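Local coordinates for protein endonuclease NucS (Thermococcus kodakarensis KOD1, PDB 5GKE) that binds double-stranded DNA and acts as a mismatch restriction endonuclease, cutting the DNA, at residues A[27-33]-A[115-120]; A[38-44]-A[101-107]; A[78-84]-A[95-99]. The protein carries 1 engineered substitution. One frame throughout, in Å; residues are numbered along the deposited sequence.

Overall arrangement
All three contacts lie in the N-terminal PH-like domain and on one curled antiparallel sheet, nested along the chain: contact 3 inside the loop closed by contact 2, and contact 2 inside that closed by contact 1. Contacts 1 and 2 use opposite ends of strand 30-42. Contact 1 is buried, its pairing mostly backbone and apolar side chains, about 13 Å at its nearest atom from the DNA. Contacts 2 and 3 are only partly buried, have centres about 9 Å apart and share a charged, nucleotide-facing end, where Glu103 forms a salt bridge with Arg98. Contact 2 is regular strand pairing; contact 3 joins a loop to a strand through a single bridge.

Contact 1 (A[27-33]-A[115-120]); sequences EEAMLTI and VSVFRA
Build residues 30-33 and 115-118 as antiparallel neighbours, closest approach of axes 4.8 Å and 160° between directions: a central pairing of the curled sheet of the PH-like domain. Met30 faces Phe118 and Thr32 faces Ser116 in hydrogen-bonded pairs; Leu31-Val117 and Ile33-Val115 are non-hydrogen-bonded. Met30 N to Phe118 O and Phe118 N to Met30 O are both 2.8 Å; Thr32 N to Ser116 O is 3.1 Å, Ser116 N to Thr32 O 2.9 Å. Ser116 OG (p rotamer) also donates to Thr32 O, at 3.2 Å. The backbones of Leu31 and Ile33 bond outward to strand 52-58 (Val58, Ile56), those of Val115 and Val117 to strand 6-10 (Ile9, Thr7). Helix 14-27 closes in a Schellman motif (Glu28, positive phi). Arg119 NE to Glu27 OE1 is 2.5 Å, a salt bridge, while Arg119 NH1 bonds to Asp4 O and Thr7 OG1. Leu31, Ile33, Val115 and Val117 share one face, beneath helix 14-27, with Leu31 CD1 4.0 Å from Val115 CG2. On the other, Met30 CE lies 3.7 Å from Ala120 CB, and Phe118 stacks on Phe34 of the second subunit. So the sheet interior is backbone-bonded on both flanks, apolar beneath the helix and charged at one end.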
loop_
_atom_site.group_PDB
_atom_site.type_symbol
_atom_site.label_atom_id
_atom_site.label_comp_id
_atom_site.label_asym_id
_atom_site.label_seq_id
_atom_site.Cartn_x
_atom_site.Cartn_y
_atom_site.Cartn_z
ATOM N N GLU A 27 -4.844 3.205 -28.518
ATOM C CA GLU A 27 -5.833 2.127 -28.496
ATOM C C GLU A 27 -6.347 1.767 -27.107
ATOM O O GLU A 27 -7.132 0.838 -26.967
ATOM C CB GLU A 27 -5.254 0.880 -29.147
ATOM C CG GLU A 27 -4.915 1.068 -30.616
ATOM C CD GLU A 27 -4.304 -0.167 -31.228
ATOM O OE1 GLU A 27 -4.835 -1.273 -30.990
ATOM O OE2 GLU A 27 -3.289 -0.035 -31.939
ATOM N N GLU A 28 -5.905 2.499 -26.089
ATOM C CA GLU A 28 -6.249 2.165 -24.709
ATOM C C GLU A 28 -5.803 0.739 -24.380
ATOM O O GLU A 28 -6.517 0.006 -23.718
ATOM C CB GLU A 28 -7.752 2.301 -24.475
ATOM C CG GLU A 28 -8.193 3.581 -23.799
ATOM C CD GLU A 28 -9.689 3.601 -23.528
ATOM O OE1 GLU A 28 -10.439 2.887 -24.236
ATOM O OE2 GLU A 28 -10.115 4.324 -22.602
ATOM N N ALA A 29 -4.639 0.342 -24.885
ATOM C CA ALA A 29 -4.103 -0.992 -24.626
ATOM C C ALA A 29 -3.112 -0.959 -23.472
ATOM O O ALA A 29 -2.795 0.100 -22.935
ATOM C CB ALA A 29 -3.426 -1.562 -25.885
ATOM N N MET A 30 -2.598 -2.124 -23.107
ATOM C CA MET A 30 -1.552 -2.165 -22.107
ATOM C C MET A 30 -0.184 -2.225 -22.752
ATOM O O MET A 30 0.062 -3.008 -23.672
ATOM C CB MET A 30 -1.756 -3.335 -21.158
ATOM C CG MET A 30 -2.802 -3.019 -20.124
ATOM S SD MET A 30 -2.623 -4.012 -18.650
ATOM C CE MET A 30 -3.752 -5.319 -19.057
ATOM N N LEU A 31 0.702 -1.374 -22.262
ATOM C CA LEU A 31 2.057 -1.347 -22.744
ATOM C C LEU A 31 2.918 -2.090 -21.756
ATOM O O LEU A 31 2.830 -1.857 -20.547
ATOM C CB LEU A 31 2.546 0.086 -22.928
ATOM C CG LEU A 31 3.885 0.226 -23.640
ATOM C CD1 LEU A 31 3.734 -0.248 -25.059
ATOM C CD2 LEU A 31 4.334 1.676 -23.590
ATOM N N THR A 32 3.733 -3.008 -22.270
ATOM C CA THR A 32 4.721 -3.674 -21.446
ATOM C C THR A 32 6.071 -3.593 -22.128
ATOM O O THR A 32 6.187 -3.874 -23.313
ATOM C CB THR A 32 4.353 -5.147 -21.172
ATOM O OG1 THR A 32 3.092 -5.204 -20.508
ATOM C CG2 THR A 32 5.388 -5.802 -20.282
ATOM N N ILE A 33 7.083 -3.208 -21.362
ATOM C CA ILE A 33 8.438 -3.068 -21.864
ATOM C C ILE A 33 9.441 -3.771 -20.949
ATOM O O ILE A 33 9.413 -3.592 -19.732
ATOM C CB ILE A 33 8.809 -1.575 -21.994
ATOM C CG1 ILE A 33 7.981 -0.925 -23.110
ATOM C CG2 ILE A 33 10.303 -1.390 -22.211
ATOM C CD1 ILE A 33 8.151 0.575 -23.182
ATOM N N VAL A 115 9.165 -4.809 -26.458
ATOM C CA VAL A 115 8.022 -3.928 -26.286
ATOM C C VAL A 115 6.788 -4.689 -26.742
ATOM O O VAL A 115 6.839 -5.454 -27.697
ATOM C CB VAL A 115 8.180 -2.602 -27.073
ATOM C CG1 VAL A 115 8.523 -2.869 -28.525
ATOM C CG2 VAL A 115 6.916 -1.778 -26.981
ATOM N N SER A 116 5.678 -4.499 -26.052
ATOM C CA SER A 116 4.479 -5.249 -26.378
ATOM C C SER A 116 3.233 -4.434 -26.135
ATOM O O SER A 116 3.169 -3.597 -25.221
ATOM C CB SER A 116 4.408 -6.545 -25.563
ATOM O OG SER A 116 4.213 -6.251 -24.184
ATOM N N VAL A 117 2.236 -4.694 -26.963
ATOM C CA VAL A 117 0.957 -4.040 -26.833
ATOM C C VAL A 117 -0.075 -5.109 -26.588
ATOM O O VAL A 117 -0.204 -6.052 -27.369
ATOM C CB VAL A 117 0.608 -3.216 -28.083
ATOM C CG1 VAL A 117 -0.822 -2.728 -28.023
ATOM C CG2 VAL A 117 1.562 -2.056 -28.217
ATOM N N PHE A 118 -0.801 -4.973 -25.488
ATOM C CA PHE A 118 -1.761 -5.979 -25.101
ATOM C C PHE A 118 -3.128 -5.324 -25.049
ATOM O O PHE A 118 -3.415 -4.541 -24.150
ATOM C CB PHE A 118 -1.358 -6.588 -23.749
ATOM C CG PHE A 118 -2.304 -7.647 -23.221
ATOM C CD1 PHE A 118 -3.148 -8.343 -24.059
ATOM C CD2 PHE A 118 -2.333 -7.941 -21.865
ATOM C CE1 PHE A 118 -4.002 -9.309 -23.550
ATOM C CE2 PHE A 118 -3.180 -8.901 -21.363
ATOM C CZ PHE A 118 -4.012 -9.585 -22.202
ATOM N N ARG A 119 -3.997 -5.674 -25.990
ATOM C CA ARG A 119 -5.283 -5.018 -26.011
ATOM C C ARG A 119 -6.172 -5.890 -25.173
ATOM O O ARG A 119 -6.836 -6.787 -25.675
ATOM C CB ARG A 119 -5.796 -4.877 -27.459
ATOM C CG ARG A 119 -4.656 -4.579 -28.441
ATOM C CD ARG A 119 -5.019 -4.497 -29.932
ATOM N NE ARG A 119 -4.059 -3.622 -30.620
ATOM C CZ ARG A 119 -2.812 -3.959 -30.961
ATOM N NH1 ARG A 119 -2.354 -5.185 -30.726
ATOM N NH2 ARG A 119 -2.016 -3.068 -31.557
ATOM N N ALA A 120 -6.291 -5.537 -23.903
ATOM C CA ALA A 120 -6.851 -6.484 -22.958
ATOM C C ALA A 120 -8.304 -6.179 -22.789
ATOM O O ALA A 120 -8.703 -5.023 -22.753
ATOM C CB ALA A 120 -6.121 -6.436 -21.626
#

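Contact 2 (A[38-44]-A[101-107]); sequences KVHYDGR and PRETLEV. With nucleotides of chain D.
A nucleotide-recognition site forms where strand 38-42 ends and strand 103-107 begins, beside DG8 of DNA chain D, the guanine swung out of line with the DT9 and DG10 bases of that chain. The strands run antiparallel (173°, axes 4.7 Å apart). His40-Glu106 and Asp42-Thr104 are hydrogen-bonded pairs: His40 N to Glu106 O 2.8 Å, Glu106 N to His40 O 2.6 Å, Asp42 N to Thr104 O 2.9 Å, Thr104 N to Asp42 O 2.8 Å. Val39-Val107 and Tyr41-Leu105 are non-hydrogen-bonded. Tyr41 (chi1 t) puts a ring face over DG8 C5, and its OH donates to Glu103 OE1 at 2.6 Å. Arg44 NE bridges to that same OE1 at 2.9 Å; its NH2 bonds DG8 N3 at 2.9 Å and DG10 OP1 at 3.0 Å. Glu103 OE2 accepts DG8 N2 at 2.9 Å and pairs with Arg98. Strands 46-50 and 92-98 flank the pair, while Val39, Leu105 and Val107 pack toward strands 64-67 and 76-78.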
loop_
_atom_site.group_PDB
_atom_site.type_symbol
_atom_site.label_atom_id
_atom_site.label_comp_id
_atom_site.label_asym_id
_atom_site.label_seq_id
_atom_site.Cartn_x
_atom_site.Cartn_y
_atom_site.Cartn_z
ATOM N N LYS A 38 17.376 3.702 -16.626
ATOM C CA LYS A 38 17.568 4.534 -15.448
ATOM C C LYS A 38 16.228 5.207 -15.124
ATOM O O LYS A 38 15.429 5.477 -16.030
ATOM C CB LYS A 38 18.651 5.589 -15.690
ATOM C CG LYS A 38 20.070 5.062 -15.890
ATOM C CD LYS A 38 20.943 6.211 -16.362
ATOM C CE LYS A 38 22.421 5.877 -16.372
ATOM N NZ LYS A 38 23.179 7.057 -16.883
ATOM N N VAL A 39 15.962 5.476 -13.850
ATOM C CA VAL A 39 14.693 6.095 -13.492
ATOM C C VAL A 39 14.892 7.336 -12.620
ATOM O O VAL A 39 15.592 7.312 -11.605
ATOM C CB VAL A 39 13.758 5.103 -12.770
ATOM C CG1 VAL A 39 12.386 5.758 -12.518
ATOM C CG2 VAL A 39 13.581 3.842 -13.606
ATOM N N HIS A 40 14.272 8.429 -13.029
ATOM C CA HIS A 40 14.409 9.683 -12.307
ATOM C C HIS A 40 13.007 10.091 -11.880
ATOM O O HIS A 40 12.102 10.160 -12.712
ATOM C CB HIS A 40 15.093 10.738 -13.179
ATOM C CG HIS A 40 16.211 10.188 -14.015
ATOM N ND1 HIS A 40 17.452 9.896 -13.495
ATOM C CD2 HIS A 40 16.260 9.854 -15.329
ATOM C CE1 HIS A 40 18.224 9.409 -14.455
ATOM N NE2 HIS A 40 17.525 9.372 -15.575
ATOM N N TYR A 41 12.805 10.286 -10.579
ATOM C CA TYR A 41 11.477 10.638 -10.074
ATOM C C TYR A 41 11.516 11.926 -9.240
ATOM O O TYR A 41 12.354 12.093 -8.359
ATOM C CB TYR A 41 10.874 9.474 -9.252
ATOM C CG TYR A 41 9.792 9.936 -8.307
ATOM C CD1 TYR A 41 8.561 10.376 -8.790
ATOM C CD2 TYR A 41 10.016 9.979 -6.934
ATOM C CE1 TYR A 41 7.583 10.844 -7.932
ATOM C CE2 TYR A 41 9.046 10.440 -6.064
ATOM C CZ TYR A 41 7.833 10.879 -6.563
ATOM O OH TYR A 41 6.866 11.329 -5.685
ATOM N N ASP A 42 10.618 12.850 -9.545
ATOM C CA ASP A 42 10.512 14.077 -8.767
ATOM C C ASP A 42 9.065 14.512 -8.597
ATOM O O ASP A 42 8.347 14.735 -9.582
ATOM C CB ASP A 42 11.322 15.196 -9.418
ATOM C CG ASP A 42 11.530 16.392 -8.481
ATOM O OD1 ASP A 42 11.405 16.229 -7.241
ATOM O OD2 ASP A 42 11.821 17.493 -8.989
ATOM N N GLY A 43 8.672 14.741 -7.351
ATOM C CA GLY A 43 7.267 14.773 -6.987
ATOM C C GLY A 43 7.159 14.914 -5.483
ATOM O O GLY A 43 7.940 15.633 -4.865
ATOM N N ARG A 44 6.146 14.281 -4.909
ATOM C CA ARG A 44 5.975 14.229 -3.468
ATOM C C ARG A 44 7.298 13.954 -2.744
ATOM O O ARG A 44 7.620 14.573 -1.715
ATOM C CB ARG A 44 4.936 13.159 -3.123
ATOM C CG ARG A 44 3.517 13.562 -3.487
ATOM C CD ARG A 44 2.550 12.430 -3.267
ATOM N NE ARG A 44 2.797 11.361 -4.224
ATOM C CZ ARG A 44 2.080 10.243 -4.307
ATOM N NH1 ARG A 44 1.059 10.039 -3.483
ATOM N NH2 ARG A 44 2.389 9.326 -5.213
ATOM N N PRO A 101 -0.744 16.161 -7.050
ATOM C CA PRO A 101 0.333 17.150 -7.016
ATOM C C PRO A 101 1.194 17.043 -8.246
ATOM O O PRO A 101 1.016 16.112 -9.033
ATOM C CB PRO A 101 1.128 16.767 -5.772
ATOM C CG PRO A 101 0.909 15.292 -5.635
ATOM C CD PRO A 101 -0.463 14.990 -6.204
ATOM N N ARG A 102 2.138 17.962 -8.391
ATOM C CA ARG A 102 3.020 17.912 -9.528
ATOM C C ARG A 102 4.035 16.808 -9.309
ATOM O O ARG A 102 4.778 16.821 -8.329
ATOM C CB ARG A 102 3.720 19.249 -9.754
ATOM C CG ARG A 102 4.088 19.462 -11.230
ATOM C CD ARG A 102 5.484 20.091 -11.424
ATOM N NE ARG A 102 6.555 19.576 -10.548
ATOM C CZ ARG A 102 7.289 18.479 -10.773
ATOM N NH1 ARG A 102 7.070 17.718 -11.837
ATOM N NH2 ARG A 102 8.248 18.132 -9.919
ATOM N N GLU A 103 4.047 15.852 -10.231
ATOM C CA GLU A 103 5.000 14.757 -10.198
ATOM C C GLU A 103 5.448 14.385 -11.607
ATOM O O GLU A 103 4.621 14.258 -12.510
ATOM C CB GLU A 103 4.383 13.540 -9.511
ATOM C CG GLU A 103 3.961 13.783 -8.070
ATOM C CD GLU A 103 3.717 12.494 -7.307
ATOM O OE1 GLU A 103 4.545 12.160 -6.425
ATOM O OE2 GLU A 103 2.694 11.823 -7.587
ATOM N N THR A 104 6.752 14.200 -11.796
ATOM C CA THR A 104 7.261 13.647 -13.041
ATOM C C THR A 104 8.068 12.382 -12.781
ATOM O O THR A 104 8.832 12.304 -11.818
ATOM C CB THR A 104 8.133 14.650 -13.822
ATOM O OG1 THR A 104 9.103 15.235 -12.949
ATOM C CG2 THR A 104 7.286 15.737 -14.410
ATOM N N LEU A 105 7.869 11.390 -13.646
ATOM C CA LEU A 105 8.597 10.134 -13.583
ATOM C C LEU A 105 9.366 9.913 -14.884
ATOM O O LEU A 105 8.778 9.671 -15.897
ATOM C CB LEU A 105 7.613 8.980 -13.333
ATOM C CG LEU A 105 8.208 7.586 -13.163
ATOM C CD1 LEU A 105 9.276 7.631 -12.088
ATOM C CD2 LEU A 105 7.133 6.578 -12.802
ATOM N N GLU A 106 10.683 9.969 -14.890
ATOM C CA GLU A 106 11.359 9.793 -16.173
ATOM C C GLU A 106 12.015 8.431 -16.294
ATOM O O GLU A 106 12.832 8.047 -15.442
ATOM C CB GLU A 106 12.404 10.887 -16.387
ATOM C CG GLU A 106 11.820 12.203 -16.828
ATOM C CD GLU A 106 12.882 13.223 -17.162
ATOM O OE1 GLU A 106 14.001 13.118 -16.613
ATOM O OE2 GLU A 106 12.600 14.129 -17.974
ATOM N N VAL A 107 11.669 7.694 -17.348
ATOM C CA VAL A 107 12.345 6.420 -17.578
ATOM C C VAL A 107 13.173 6.467 -18.848
ATOM O O VAL A 107 12.636 6.438 -19.961
ATOM C CB VAL A 107 11.364 5.243 -17.668
ATOM C CG1 VAL A 107 12.129 3.943 -17.849
ATOM C CG2 VAL A 107 10.508 5.175 -16.433
ATOM P P DG D 8 7.936 6.015 -0.199
ATOM O OP1 DG D 8 8.021 4.919 -1.199
ATOM O OP2 DG D 8 9.061 6.207 0.749
ATOM O "O5'" DG D 8 7.717 7.372 -1.003
ATOM C "C5'" DG D 8 7.547 8.593 -0.315
ATOM C "C4'" DG D 8 6.478 9.432 -0.978
ATOM O "O4'" DG D 8 6.843 9.650 -2.357
ATOM C "C3'" DG D 8 5.088 8.798 -1.009
ATOM O "O3'" DG D 8 4.095 9.792 -0.906
ATOM C "C2'" DG D 8 5.043 8.120 -2.370
ATOM C "C1'" DG D 8 5.873 9.073 -3.216
ATOM N N9 DG D 8 6.564 8.389 -4.297
ATOM C C8 DG D 8 7.680 7.599 -4.186
ATOM N N7 DG D 8 8.072 7.096 -5.317
ATOM C C5 DG D 8 7.151 7.578 -6.237
ATOM C C6 DG D 8 7.068 7.367 -7.629
ATOM O O6 DG D 8 7.813 6.685 -8.344
ATOM N N1 DG D 8 5.982 8.035 -8.188
ATOM C C2 DG D 8 5.088 8.813 -7.487
ATOM N N2 DG D 8 4.111 9.383 -8.203
ATOM N N3 DG D 8 5.154 9.020 -6.179
ATOM C C4 DG D 8 6.210 8.370 -5.622
ATOM P P DG D 10 -0.034 6.534 -3.875
ATOM O OP1 DG D 10 0.689 6.873 -5.127
ATOM O OP2 DG D 10 -0.784 7.576 -3.140
ATOM O "O5'" DG D 10 -1.072 5.338 -4.103
ATOM C "C5'" DG D 10 -0.655 4.143 -4.740
ATOM C "C4'" DG D 10 -1.708 3.063 -4.590
ATOM O "O4'" DG D 10 -2.040 2.893 -3.194
ATOM C "C3'" DG D 10 -3.032 3.327 -5.294
ATOM O "O3'" DG D 10 -3.595 2.089 -5.688
ATOM C "C2'" DG D 10 -3.866 3.991 -4.203
ATOM C "C1'" DG D 10 -3.399 3.228 -2.973
ATOM N N9 DG D 10 -3.472 3.996 -1.734
ATOM C C8 DG D 10 -2.792 5.156 -1.430
ATOM N N7 DG D 10 -3.046 5.607 -0.228
ATOM C C5 DG D 10 -3.945 4.685 0.292
ATOM C C6 DG D 10 -4.577 4.639 1.553
ATOM O O6 DG D 10 -4.468 5.430 2.497
ATOM N N1 DG D 10 -5.414 3.533 1.668
ATOM C C2 DG D 10 -5.615 2.593 0.683
ATOM N N2 DG D 10 -6.462 1.594 0.973
ATOM N N3 DG D 10 -5.026 2.625 -0.499
ATOM C C4 DG D 10 -4.210 3.688 -0.625
ATOM P P DT D 9 3.169 9.847 0.397
ATOM O OP1 DT D 9 2.035 10.754 0.090
ATOM O OP2 DT D 9 4.074 10.083 1.543
ATOM O "O5'" DT D 9 2.622 8.355 0.555
ATOM C "C5'" DT D 9 1.632 7.872 -0.331
ATOM C "C4'" DT D 9 1.921 6.443 -0.761
ATOM O "O4'" DT D 9 2.131 5.615 0.401
ATOM C "C3'" DT D 9 0.789 5.802 -1.540
ATOM O "O3'" DT D 9 1.061 5.907 -2.901
ATOM C "C2'" DT D 9 0.799 4.351 -1.095
ATOM C "C1'" DT D 9 1.399 4.413 0.299
ATOM N N1 DT D 9 0.403 4.360 1.423
ATOM C C2 DT D 9 -0.500 3.313 1.498
ATOM O O2 DT D 9 -0.568 2.422 0.681
ATOM N N3 DT D 9 -1.334 3.352 2.577
ATOM C C4 DT D 9 -1.352 4.295 3.585
ATOM O O4 DT D 9 -2.140 4.231 4.523
ATOM C C5 DT D 9 -0.379 5.356 3.464
ATOM C C7 DT D 9 -0.315 6.443 4.507
ATOM C C6 DT D 9 0.450 5.334 2.404
#

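Contact 3 (A[78-84]-A[95-99]). With nucleotides of chain D.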
loop_
_atom_site.group_PDB
_atom_site.type_symbol
_atom_site.label_atom_id
_atom_site.label_comp_id
_atom_site.label_asym_id
_atom_site.label_seq_id
_atom_site.Cartn_x
_atom_site.Cartn_y
_atom_site.Cartn_z
ATOM N N GLN A 78 3.706 5.774 -11.243
ATOM C CA GLN A 78 2.721 6.834 -11.138
ATOM C C GLN A 78 1.352 6.192 -11.027
ATOM O O GLN A 78 1.085 5.194 -11.675
ATOM C CB GLN A 78 2.770 7.771 -12.345
ATOM C CG GLN A 78 3.931 8.738 -12.359
ATOM C CD GLN A 78 3.685 9.969 -11.501
ATOM O OE1 GLN A 78 3.441 9.863 -10.296
ATOM N NE2 GLN A 78 3.760 11.153 -12.122
ATOM N N PRO A 79 0.484 6.766 -10.194
ATOM C CA PRO A 79 -0.910 6.341 -10.019
ATOM C C PRO A 79 -1.795 6.787 -11.194
ATOM O O PRO A 79 -1.368 7.645 -11.965
ATOM C CB PRO A 79 -1.306 7.015 -8.702
ATOM C CG PRO A 79 -0.428 8.216 -8.622
ATOM C CD PRO A 79 0.874 7.814 -9.236
ATOM N N PRO A 80 -3.006 6.208 -11.335
ATOM C CA PRO A 80 -3.925 6.530 -12.435
ATOM C C PRO A 80 -4.056 8.035 -12.635
ATOM O O PRO A 80 -4.034 8.756 -11.655
ATOM C CB PRO A 80 -5.262 5.968 -11.953
ATOM C CG PRO A 80 -4.919 4.904 -11.038
ATOM C CD PRO A 80 -3.624 5.284 -10.371
ATOM N N GLY A 81 -4.183 8.496 -13.872
ATOM C CA GLY A 81 -4.284 9.916 -14.130
ATOM C C GLY A 81 -3.034 10.588 -14.670
ATOM O O GLY A 81 -3.118 11.651 -15.274
ATOM N N SER A 82 -1.871 9.986 -14.464
ATOM C CA SER A 82 -0.690 10.458 -15.155
ATOM C C SER A 82 -0.878 10.435 -16.664
ATOM O O SER A 82 -1.604 9.592 -17.186
ATOM C CB SER A 82 0.499 9.616 -14.772
ATOM O OG SER A 82 0.583 9.632 -13.373
ATOM N N ARG A 83 -0.266 11.403 -17.344
ATOM C CA ARG A 83 -0.222 11.441 -18.803
ATOM C C ARG A 83 1.169 11.038 -19.186
ATOM O O ARG A 83 2.127 11.591 -18.661
ATOM C CB ARG A 83 -0.512 12.829 -19.381
ATOM C CG ARG A 83 -1.909 13.385 -19.207
ATOM C CD ARG A 83 -2.026 14.729 -19.963
ATOM N NE ARG A 83 -3.327 15.381 -19.792
ATOM C CZ ARG A 83 -4.418 15.079 -20.495
ATOM N NH1 ARG A 83 -4.381 14.126 -21.420
ATOM N NH2 ARG A 83 -5.556 15.725 -20.268
ATOM N N VAL A 84 1.293 10.095 -20.106
ATOM C CA VAL A 84 2.607 9.611 -20.465
ATOM C C VAL A 84 2.888 9.940 -21.920
ATOM O O VAL A 84 1.973 10.115 -22.728
ATOM C CB VAL A 84 2.727 8.094 -20.221
ATOM C CG1 VAL A 84 1.962 7.348 -21.265
ATOM C CG2 VAL A 84 4.171 7.660 -20.229
ATOM N N VAL A 95 7.930 9.504 -20.064
ATOM C CA VAL A 95 7.873 10.633 -19.148
ATOM C C VAL A 95 6.745 10.616 -18.108
ATOM O O VAL A 95 7.047 10.778 -16.937
ATOM C CB VAL A 95 7.890 11.959 -19.904
ATOM C CG1 VAL A 95 7.598 13.103 -18.968
ATOM C CG2 VAL A 95 9.290 12.170 -20.469
ATOM N N SER A 96 5.471 10.539 -18.450
ATOM C CA SER A 96 4.493 10.457 -17.322
ATOM C C SER A 96 4.470 11.637 -16.302
ATOM O O SER A 96 5.158 11.613 -15.269
ATOM C CB SER A 96 4.669 9.163 -16.530
ATOM O OG SER A 96 3.594 9.019 -15.618
ATOM N N ILE A 97 3.761 12.700 -16.654
ATOM C CA ILE A 97 3.530 13.832 -15.761
ATOM C C ILE A 97 2.217 13.707 -14.974
ATOM O O ILE A 97 1.210 13.229 -15.483
ATOM C CB ILE A 97 3.525 15.144 -16.569
ATOM C CG1 ILE A 97 4.949 15.472 -17.019
ATOM C CG2 ILE A 97 2.928 16.293 -15.769
ATOM C CD1 ILE A 97 5.037 16.585 -18.054
ATOM N N ARG A 98 2.234 14.126 -13.716
ATOM C CA ARG A 98 1.017 14.148 -12.921
ATOM C C ARG A 98 0.751 15.573 -12.458
ATOM O O ARG A 98 1.682 16.354 -12.144
ATOM C CB ARG A 98 1.146 13.198 -11.733
ATOM C CG ARG A 98 -0.122 12.879 -11.003
ATOM C CD ARG A 98 0.191 11.925 -9.850
ATOM N NE ARG A 98 -0.920 11.817 -8.901
ATOM C CZ ARG A 98 -0.768 11.561 -7.605
ATOM N NH1 ARG A 98 0.450 11.393 -7.115
ATOM N NH2 ARG A 98 -1.824 11.467 -6.798
ATOM N N ARG A 99 -0.523 15.928 -12.439
ATOM C CA ARG A 99 -0.919 17.228 -11.919
ATOM C C ARG A 99 -1.659 17.031 -10.597
ATOM O O ARG A 99 -2.435 16.084 -10.453
ATOM C CB ARG A 99 -1.788 17.957 -12.940
ATOM C CG ARG A 99 -1.305 19.342 -13.303
ATOM C CD ARG A 99 -1.840 19.743 -14.678
ATOM N NE ARG A 99 -1.003 20.761 -15.309
ATOM C CZ ARG A 99 -0.937 20.977 -16.620
ATOM N NH1 ARG A 99 -1.659 20.242 -17.462
ATOM N NH2 ARG A 99 -0.141 21.933 -17.088
ATOM P P DG D 8 7.936 6.015 -0.199
ATOM O OP1 DG D 8 8.021 4.919 -1.199
ATOM O OP2 DG D 8 9.061 6.207 0.749
ATOM O "O5'" DG D 8 7.717 7.372 -1.003
ATOM C "C5'" DG D 8 7.547 8.593 -0.315
ATOM C "C4'" DG D 8 6.478 9.432 -0.978
ATOM O "O4'" DG D 8 6.843 9.650 -2.357
ATOM C "C3'" DG D 8 5.088 8.798 -1.009
ATOM O "O3'" DG D 8 4.095 9.792 -0.906
ATOM C "C2'" DG D 8 5.043 8.120 -2.370
ATOM C "C1'" DG D 8 5.873 9.073 -3.216
ATOM N N9 DG D 8 6.564 8.389 -4.297
ATOM C C8 DG D 8 7.680 7.599 -4.186
ATOM N N7 DG D 8 8.072 7.096 -5.317
ATOM C C5 DG D 8 7.151 7.578 -6.237
ATOM C C6 DG D 8 7.068 7.367 -7.629
ATOM O O6 DG D 8 7.813 6.685 -8.344
ATOM N N1 DG D 8 5.982 8.035 -8.188
ATOM C C2 DG D 8 5.088 8.813 -7.487
ATOM N N2 DG D 8 4.111 9.383 -8.203
ATOM N N3 DG D 8 5.154 9.020 -6.179
ATOM C C4 DG D 8 6.210 8.370 -5.622
#
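This is a loop-to-strand contact at the DNA-facing end of strand 92-98 in the PH-like domain, where the connection after strand 76-78 folds against that strand. Regular pairing is confined to one antiparallel bridge, Arg83 with Ile97: Arg83 N donates to Ile97 O at 3.0 Å, and Ile97 N to Arg83 O at 2.8 Å. The strand's path is irregular here, since Ser96 has positive phi and brings its CA to just 2.9 Å from Arg83 O, a tight CA-H...O approach. Ser82 CA makes a second such contact with Ile97 O, at 3.4 Å.

A type II beta turn from Pro79 to Ser82 shapes the loop. Pro80 and Gly81 occupy its corners; at Gly81 the backbone angles would jam a CB against the preceding carbonyl, so glycine is called for. Ser82 OG donates to Pro79 O at 3.1 Å across the turn, where the backbone bond from Ser82 N to Pro79 O is weak, at 3.5 Å. The Gln78 side chain reaches across to the strand: its NE2 lies 3.3 Å from Arg98 CB and donates only weakly to Ser96 O, at 3.5 Å. Ser96 OG is buried without a polar partner, 3.3 Å from Gln78 CG.

Arg98 spreads its guanidinium with one face on Pro79, where Arg98 CZ lies 3.5 Å from Pro79 CG, and its NH1 forms a salt bridge with Glu103. At the DNA, Gln78 OE1 comes within 2.2 Å of N2 of DG8 of DNA chain D, shorter than ordinary polar spacing, and Pro79 CD lies 3.7 Å from the same N2. The arrangement is a type II turn set against an irregular strand of the PH-like domain, consistent with lining the site of the displaced guanine.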